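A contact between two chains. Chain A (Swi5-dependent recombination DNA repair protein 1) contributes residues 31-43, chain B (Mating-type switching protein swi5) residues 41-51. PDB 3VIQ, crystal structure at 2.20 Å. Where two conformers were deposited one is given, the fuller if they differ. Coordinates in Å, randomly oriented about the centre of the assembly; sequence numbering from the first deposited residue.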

ATOM      1  N   LYS A  31      -1.543   2.855  20.162  1.00 52.62           N
ATOM      2  CA  LYS A  31      -0.237   2.251  19.898  1.00 52.83           C
ATOM      3  C   LYS A  31       0.483   2.998  18.780  1.00 51.00           C
ATOM      4  O   LYS A  31       1.655   3.266  18.893  1.00 49.64           O
ATOM      5  CB  LYS A  31      -0.371   0.776  19.542  1.00 55.24           C
ATOM      6  CG  LYS A  31      -0.712  -0.071  20.760  1.00 58.87           C
ATOM      7  CD  LYS A  31      -1.332  -1.410  20.413  1.00 62.06           C
ATOM      8  CE  LYS A  31      -0.395  -2.271  19.553  1.00 65.37           C
ATOM      9  NZ  LYS A  31      -1.169  -3.338  18.824  1.00 67.11           N
ATOM     10  N   VAL A  32      -0.226   3.366  17.721  1.00 48.55           N
ATOM     11  CA  VAL A  32       0.408   4.120  16.654  1.00 48.14           C
ATOM     12  C   VAL A  32       0.988   5.434  17.176  1.00 48.50           C
ATOM     13  O   VAL A  32       2.124   5.767  16.835  1.00 47.51           O
ATOM     14  CB  VAL A  32      -0.516   4.349  15.440  1.00 47.39           C
ATOM     15  CG1 VAL A  32       0.118   5.339  14.442  1.00 47.08           C
ATOM     16  CG2 VAL A  32      -0.831   3.019  14.783  1.00 45.08           C
ATOM     17  N   GLU A  33       0.242   6.146  18.021  1.00 48.31           N
ATOM     18  CA  GLU A  33       0.745   7.369  18.632  1.00 48.34           C
ATOM     19  C   GLU A  33       1.979   7.120  19.532  1.00 47.92           C
ATOM     20  O   GLU A  33       2.928   7.905  19.527  1.00 45.40           O
ATOM     21  CB  GLU A  33      -0.365   8.121  19.402  1.00 50.07           C
ATOM     22  CG  GLU A  33      -1.365   8.860  18.461  1.00 50.64           C
ATOM     23  CD  GLU A  33      -2.412   9.697  19.181  1.00 52.33           C
ATOM     24  OE1 GLU A  33      -2.385   9.777  20.429  1.00 53.41           O
ATOM     25  OE2 GLU A  33      -3.286  10.285  18.497  1.00 53.64           O
ATOM     26  N   ALA A  34       1.965   6.034  20.286  1.00 47.36           N
ATOM     27  CA  ALA A  34       3.094   5.696  21.157  1.00 48.77           C
ATOM     28  C   ALA A  34       4.373   5.404  20.339  1.00 48.67           C
ATOM     29  O   ALA A  34       5.433   5.882  20.678  1.00 47.77           O
ATOM     30  CB  ALA A  34       2.742   4.503  22.076  1.00 47.11           C
ATOM     31  N   LYS A  35       4.248   4.644  19.256  1.00 49.50           N
ATOM     32  CA  LYS A  35       5.374   4.415  18.349  1.00 50.22           C
ATOM     33  C   LYS A  35       5.849   5.672  17.681  1.00 48.83           C
ATOM     34  O   LYS A  35       7.040   5.852  17.568  1.00 51.65           O
ATOM     35  CB  LYS A  35       5.039   3.405  17.283  1.00 52.46           C
ATOM     36  CG  LYS A  35       4.726   2.045  17.814  1.00 55.83           C
ATOM     37  CD  LYS A  35       4.826   1.021  16.666  1.00 59.21           C
ATOM     38  CE  LYS A  35       3.959  -0.211  16.883  1.00 61.49           C
ATOM     39  NZ  LYS A  35       3.642  -0.798  15.539  1.00 65.03           N
ATOM     40  N   ASN A  36       4.940   6.540  17.242  1.00 47.84           N
ATOM     41  CA  ASN A  36       5.317   7.842  16.712  1.00 49.34           C
ATOM     42  C   ASN A  36       6.398   7.715  15.617  1.00 50.59           C
ATOM     43  O   ASN A  36       7.489   8.264  15.725  1.00 49.20           O
ATOM     44  CB  ASN A  36       5.815   8.682  17.872  1.00 50.76           C
ATOM     45  CG  ASN A  36       6.070  10.104  17.500  1.00 52.76           C
ATOM     46  OD1 ASN A  36       5.359  10.691  16.678  1.00 55.69           O
ATOM     47  ND2 ASN A  36       7.104  10.683  18.105  1.00 52.52           N
ATOM     48  N   GLU A  37       6.091   6.953  14.575  1.00 51.19           N
ATOM     49  CA  GLU A  37       7.046   6.715  13.492  1.00 52.49           C
ATOM     50  C   GLU A  37       6.642   7.266  12.108  1.00 50.13           C
ATOM     51  O   GLU A  37       7.308   6.996  11.119  1.00 50.35           O
ATOM     52  CB  GLU A  37       7.355   5.218  13.407  1.00 53.11           C
ATOM     53  CG  GLU A  37       6.196   4.368  12.897  1.00 56.00           C
ATOM     54  CD  GLU A  37       6.471   2.864  12.981  1.00 56.11           C
ATOM     55  OE1 GLU A  37       5.805   2.074  12.257  1.00 57.46           O
ATOM     56  OE2 GLU A  37       7.342   2.484  13.781  1.00 58.34           O
ATOM     57  N   ASP A  38       5.593   8.056  12.018  1.00 48.82           N
ATOM     58  CA  ASP A  38       5.149   8.515  10.703  1.00 49.17           C
ATOM     59  C   ASP A  38       6.215   9.401  10.047  1.00 48.42           C
ATOM     60  O   ASP A  38       6.409   9.334   8.840  1.00 45.44           O
ATOM     61  CB  ASP A  38       3.844   9.281  10.790  1.00 49.78           C
ATOM     62  CG  ASP A  38       2.634   8.391  11.062  1.00 51.00           C
ATOM     63  OD1 ASP A  38       2.776   7.160  11.344  1.00 49.08           O
ATOM     64  OD2 ASP A  38       1.524   8.977  11.000  1.00 52.53           O
ATOM     65  N   LYS A  39       6.903  10.222  10.846  1.00 47.90           N
ATOM     66  CA  LYS A  39       7.946  11.062  10.310  1.00 49.45           C
ATOM     67  C   LYS A  39       9.126  10.208   9.842  1.00 47.45           C
ATOM     68  O   LYS A  39       9.637  10.456   8.740  1.00 45.78           O
ATOM     69  CB  LYS A  39       8.386  12.197  11.274  1.00 51.98           C
ATOM     70  CG  LYS A  39       9.185  13.280  10.533  1.00 55.35           C
ATOM     71  CD  LYS A  39       9.423  14.554  11.362  1.00 60.24           C
ATOM     72  CE  LYS A  39      10.467  15.473  10.721  1.00 61.76           C
ATOM     73  NZ  LYS A  39      11.868  14.957  10.836  1.00 66.23           N
ATOM     74  N   ASP A  40       9.533   9.210  10.651  1.00 45.21           N
ATOM     75  CA  ASP A  40      10.559   8.269  10.240  1.00 43.70           C
ATOM     76  C   ASP A  40      10.189   7.670   8.893  1.00 43.22           C
ATOM     77  O   ASP A  40      11.031   7.554   8.005  1.00 43.63           O
ATOM     78  CB  ASP A  40      10.752   7.116  11.244  1.00 43.14           C
ATOM     79  CG  ASP A  40      11.661   7.477  12.433  1.00 44.43           C
ATOM     80  OD1 ASP A  40      12.084   8.650  12.591  1.00 43.03           O
ATOM     81  OD2 ASP A  40      11.937   6.545  13.249  1.00 45.52           O
ATOM     82  N   LEU A  41       8.935   7.251   8.759  1.00 42.71           N
ATOM     83  CA  LEU A  41       8.486   6.535   7.580  1.00 42.30           C
ATOM     84  C   LEU A  41       8.528   7.431   6.344  1.00 42.93           C
ATOM     85  O   LEU A  41       9.036   7.015   5.324  1.00 43.32           O
ATOM     86  CB  LEU A  41       7.098   5.928   7.810  1.00 41.56           C
ATOM     87  CG  LEU A  41       7.032   4.698   8.755  1.00 40.85           C
ATOM     88  CD1 LEU A  41       5.568   4.325   9.027  1.00 39.60           C
ATOM     89  CD2 LEU A  41       7.799   3.536   8.277  1.00 38.99           C
ATOM     90  N   GLN A  42       8.050   8.670   6.447  1.00 44.43           N
ATOM     91  CA  GLN A  42       8.148   9.634   5.345  1.00 45.88           C
ATOM     92  C   GLN A  42       9.577   9.946   4.890  1.00 45.18           C
ATOM     93  O   GLN A  42       9.831  10.032   3.671  1.00 44.91           O
ATOM     94  CB  GLN A  42       7.425  10.938   5.694  1.00 48.69           C
ATOM     95  CG  GLN A  42       5.896  10.753   5.671  1.00 51.08           C
ATOM     96  CD  GLN A  42       5.131  11.822   6.426  1.00 53.65           C
ATOM     97  OE1 GLN A  42       5.677  12.497   7.310  1.00 56.12           O
ATOM     98  NE2 GLN A  42       3.837  11.969   6.088  1.00 56.87           N
ATOM     99  N   THR A  43      10.474  10.144   5.864  1.00 43.98           N
ATOM    100  CA  THR A  43      11.888  10.348   5.632  1.00 43.98           C
ATOM    101  C   THR A  43      12.462   9.134   4.918  1.00 43.34           C
ATOM    102  O   THR A  43      13.122   9.260   3.884  1.00 43.40           O
ATOM    103  CB  THR A  43      12.663  10.519   6.960  1.00 44.28           C
ATOM    104  OG1 THR A  43      12.311  11.755   7.543  1.00 45.17           O
ATOM    105  CG2 THR A  43      14.177  10.531   6.734  1.00 44.30           C
TER
ATOM    106  N   GLN B  41      -5.170   4.854   9.628  1.00 52.81           N
ATOM    107  CA  GLN B  41      -5.070   4.789   8.162  1.00 52.96           C
ATOM    108  C   GLN B  41      -3.793   5.493   7.672  1.00 52.25           C
ATOM    109  O   GLN B  41      -3.091   4.975   6.806  1.00 53.91           O
ATOM    110  CB  GLN B  41      -6.312   5.403   7.484  1.00 53.97           C
ATOM    111  CG  GLN B  41      -6.412   5.150   5.979  1.00 55.28           C
ATOM    112  CD  GLN B  41      -6.488   3.644   5.641  1.00 59.47           C
ATOM    113  OE1 GLN B  41      -7.203   2.879   6.307  1.00 55.96           O
ATOM    114  NE2 GLN B  41      -5.739   3.224   4.615  1.00 52.82           N
ATOM    115  N   LYS B  42      -3.468   6.662   8.210  1.00 49.02           N
ATOM    116  CA  LYS B  42      -2.267   7.354   7.699  1.00 49.24           C
ATOM    117  C   LYS B  42      -1.029   6.477   7.933  1.00 47.77           C
ATOM    118  O   LYS B  42      -0.153   6.396   7.077  1.00 49.48           O
ATOM    119  CB  LYS B  42      -2.086   8.729   8.336  1.00 50.32           C
ATOM    120  CG  LYS B  42      -0.754   9.391   8.057  1.00 53.53           C
ATOM    121  CD  LYS B  42      -0.709  10.886   8.481  1.00 55.11           C
ATOM    122  CE  LYS B  42       0.750  11.345   8.626  1.00 60.51           C
ATOM    123  NZ  LYS B  42       0.957  12.803   8.385  1.00 66.02           N
ATOM    124  N   HIS B  43      -0.994   5.791   9.073  1.00 46.65           N
ATOM    125  CA  HIS B  43       0.132   4.951   9.451  1.00 46.59           C
ATOM    126  C   HIS B  43       0.195   3.760   8.521  1.00 43.44           C
ATOM    127  O   HIS B  43       1.250   3.475   7.972  1.00 41.56           O
ATOM    128  CB  HIS B  43       0.068   4.513  10.936  1.00 44.15           C
ATOM    129  CG  HIS B  43       1.237   3.671  11.369  1.00 44.37           C
ATOM    130  ND1 HIS B  43       1.125   2.328  11.667  1.00 43.68           N
ATOM    131  CD2 HIS B  43       2.543   3.987  11.544  1.00 42.17           C
ATOM    132  CE1 HIS B  43       2.313   1.856  11.999  1.00 46.23           C
ATOM    133  NE2 HIS B  43       3.192   2.838  11.914  1.00 45.35           N
ATOM    134  N   ILE B  44      -0.938   3.109   8.310  1.00 44.17           N
ATOM    135  CA  ILE B  44      -1.009   1.930   7.419  1.00 45.87           C
ATOM    136  C   ILE B  44      -0.512   2.259   5.998  1.00 47.02           C
ATOM    137  O   ILE B  44       0.145   1.450   5.388  1.00 41.75           O
ATOM    138  CB  ILE B  44      -2.444   1.372   7.341  1.00 49.50           C
ATOM    139  CG1 ILE B  44      -2.766   0.584   8.609  1.00 50.69           C
ATOM    140  CG2 ILE B  44      -2.673   0.449   6.090  1.00 47.43           C
ATOM    141  CD1 ILE B  44      -4.163   0.006   8.599  1.00 48.75           C
ATOM    142  N   ASP B  45      -0.840   3.437   5.475  1.00 48.99           N
ATOM    143  CA  ASP B  45      -0.464   3.801   4.103  1.00 49.31           C
ATOM    144  C   ASP B  45       1.064   4.106   4.023  1.00 49.59           C
ATOM    145  O   ASP B  45       1.745   3.708   3.081  1.00 47.28           O
ATOM    146  CB  ASP B  45      -1.260   5.026   3.639  1.00 52.83           C
ATOM    147  CG  ASP B  45      -2.778   4.791   3.603  1.00 58.71           C
ATOM    148  OD1 ASP B  45      -3.242   3.626   3.580  1.00 67.67           O
ATOM    149  OD2 ASP B  45      -3.522   5.798   3.590  1.00 64.17           O
ATOM    150  N   LEU B  46       1.588   4.835   5.006  1.00 45.96           N
ATOM    151  CA  LEU B  46       3.039   5.014   5.128  1.00 45.86           C
ATOM    152  C   LEU B  46       3.832   3.692   5.262  1.00 45.37           C
ATOM    153  O   LEU B  46       4.839   3.497   4.544  1.00 45.37           O
ATOM    154  CB  LEU B  46       3.366   5.979   6.249  1.00 42.00           C
ATOM    155  CG  LEU B  46       2.924   7.411   5.927  1.00 44.16           C
ATOM    156  CD1 LEU B  46       3.083   8.309   7.169  1.00 39.13           C
ATOM    157  CD2 LEU B  46       3.685   7.995   4.719  1.00 41.28           C
ATOM    158  N   LEU B  47       3.371   2.766   6.106  1.00 44.20           N
ATOM    159  CA  LEU B  47       4.085   1.491   6.287  1.00 42.71           C
ATOM    160  C   LEU B  47       4.064   0.687   4.983  1.00 49.19           C
ATOM    161  O   LEU B  47       5.069   0.041   4.618  1.00 52.15           O
ATOM    162  CB  LEU B  47       3.464   0.676   7.426  1.00 43.37           C
ATOM    163  CG  LEU B  47       4.235  -0.542   7.955  1.00 43.06           C
ATOM    164  CD1 LEU B  47       5.585  -0.081   8.549  1.00 42.76           C
ATOM    165  CD2 LEU B  47       3.445  -1.340   9.043  1.00 38.31           C
ATOM    166  N   HIS B  48       2.914   0.738   4.298  1.00 44.55           N
ATOM    167  CA  HIS B  48       2.700   0.089   3.006  0.50 47.33           C
ATOM    168  C   HIS B  48       3.743   0.606   2.026  1.00 47.07           C
ATOM    169  O   HIS B  48       4.565  -0.122   1.503  1.00 47.48           O
ATOM    170  CB  HIS B  48       1.241   0.397   2.565  0.50 48.79           C
ATOM    171  CG  HIS B  48       0.910   0.103   1.126  0.50 51.32           C
ATOM    172  ND1 HIS B  48       0.583  -1.161   0.671  0.50 49.99           N
ATOM    173  CD2 HIS B  48       0.744   0.934   0.068  0.50 51.29           C
ATOM    174  CE1 HIS B  48       0.285  -1.099  -0.615  0.50 46.87           C
ATOM    175  NE2 HIS B  48       0.373   0.160  -1.004  0.50 49.57           N
ATOM    176  N   THR B  49       3.717   1.904   1.808  1.00 45.69           N
ATOM    177  CA  THR B  49       4.646   2.551   0.903  1.00 44.53           C
ATOM    178  C   THR B  49       6.111   2.289   1.263  1.00 42.69           C
ATOM    179  O   THR B  49       6.898   1.982   0.396  1.00 41.24           O
ATOM    180  CB  THR B  49       4.354   4.051   0.881  1.00 44.07           C
ATOM    181  OG1 THR B  49       2.972   4.231   0.557  1.00 44.87           O
ATOM    182  CG2 THR B  49       5.261   4.790  -0.118  1.00 42.03           C
ATOM    183  N   TYR B  50       6.469   2.386   2.540  1.00 42.47           N
ATOM    184  CA  TYR B  50       7.858   2.177   2.963  1.00 43.49           C
ATOM    185  C   TYR B  50       8.344   0.754   2.679  1.00 45.70           C
ATOM    186  O   TYR B  50       9.434   0.554   2.110  1.00 42.86           O
ATOM    187  CB  TYR B  50       8.000   2.466   4.444  1.00 42.94           C
ATOM    188  CG  TYR B  50       9.226   1.885   5.062  1.00 42.28           C
ATOM    189  CD1 TYR B  50      10.460   2.389   4.748  1.00 42.21           C
ATOM    190  CD2 TYR B  50       9.164   0.807   5.963  1.00 44.70           C
ATOM    191  CE1 TYR B  50      11.613   1.883   5.312  1.00 43.80           C
ATOM    192  CE2 TYR B  50      10.343   0.279   6.541  1.00 40.46           C
ATOM    193  CZ  TYR B  50      11.557   0.853   6.212  1.00 43.62           C
ATOM    194  OH  TYR B  50      12.751   0.422   6.713  1.00 43.97           O
ATOM    195  N   ASN B  51       7.554  -0.231   3.078  1.00 46.37           N
ATOM    196  CA  ASN B  51       7.952  -1.624   2.844  1.00 51.32           C
ATOM    197  C   ASN B  51       8.096  -1.908   1.373  1.00 47.72           C
ATOM    198  O   ASN B  51       9.046  -2.584   0.963  1.00 48.32           O
ATOM    199  CB  ASN B  51       6.954  -2.598   3.461  1.00 49.29           C
ATOM    200  CG  ASN B  51       7.064  -2.643   4.936  1.00 49.03           C
ATOM    201  OD1 ASN B  51       6.075  -2.524   5.660  1.00 52.73           O
ATOM    202  ND2 ASN B  51       8.276  -2.791   5.411  1.00 51.46           N
TER
HETATM  203  O   HOH W   1       2.051  14.862   6.201  1.00 69.37           O
HETATM  204  O   HOH W   2       3.973  12.849   9.937  1.00 74.28           O

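The chain B stretch is one continuous helix. The chain A stretch is two helical segments joined by a short break. Asn A36 leaves the helix with positive phi, and Glu A37 takes the N-cap position before the second helix. That second helix runs in roughly the same direction as the chain B helix. The two axes are inclined by 32° and approach to 9.4 Å. The register pairs Asp A38 with His B43 and Leu A41 with Leu B46. Together the two stretches bury 557 Å².

His B43 covers the most surface, 112 Å². Its CA-to-CB bond points toward chain A, and its ring lies where the chain A break meets the second helix. The one direct hydrogen bond between the stretches is made here. His B43 NE2 donates to Glu A37 OE1 at 2.7 Å, with an N-H...acceptor angle of 161°, so the bond is short and nearly straight. The CA-to-CB bond of Glu A37 points sideways, but its carboxylate comes nearer and reaches the ring. Asp A38 OD1 also lies at the ring edge, 3.2 Å from His B43 CD2. Two carboxylate oxygens therefore sit near the ring plane, where the polar edge of an imidazole suits them. Apolar atoms complete the surroundings. Val A32 CG1 is 3.6 Å from His B43 CB, and Leu A41 CD1 is 3.9 Å from His B43 CD2.

Leu A41 covers 99 Å² and is the knob of the contact. It sits in a hole formed by His B43, Leu B46, Leu B47 and Tyr B50. Leu A41 CD1 lies 3.9 Å from Leu B46 CB. Leu A41 CD2 lies 4.2 Å from Leu B47 CD1 and 3.8 Å from Tyr B50 CD2. These are van der Waals distances. The leucine is buried, so the packing keeps its apolar surface from water.

Leu B46 covers 71 Å² and points toward chain A. Leu B46 CD1 is 3.8 Å from Asp A38 CB, and Leu B46 CD2 is 3.7 Å from Gln A42 CG. Here the leucine meets the aliphatic carbons of two polar residues.

The exposed margin is more loosely joined. Lys B42 CE lies 3.4 Å from Asp A38 OD2. Two waters bridge Lys B42 and Gln A42. Water 2 donates from its O to Gln A42 OE1 at 3.2 Å and accepts a weak bond from Lys B42 NZ at 3.4 Å. The O of water 1 accepts weak bonds from Gln A42 NE2 at 3.4 Å and Lys B42 NZ at 3.2 Å.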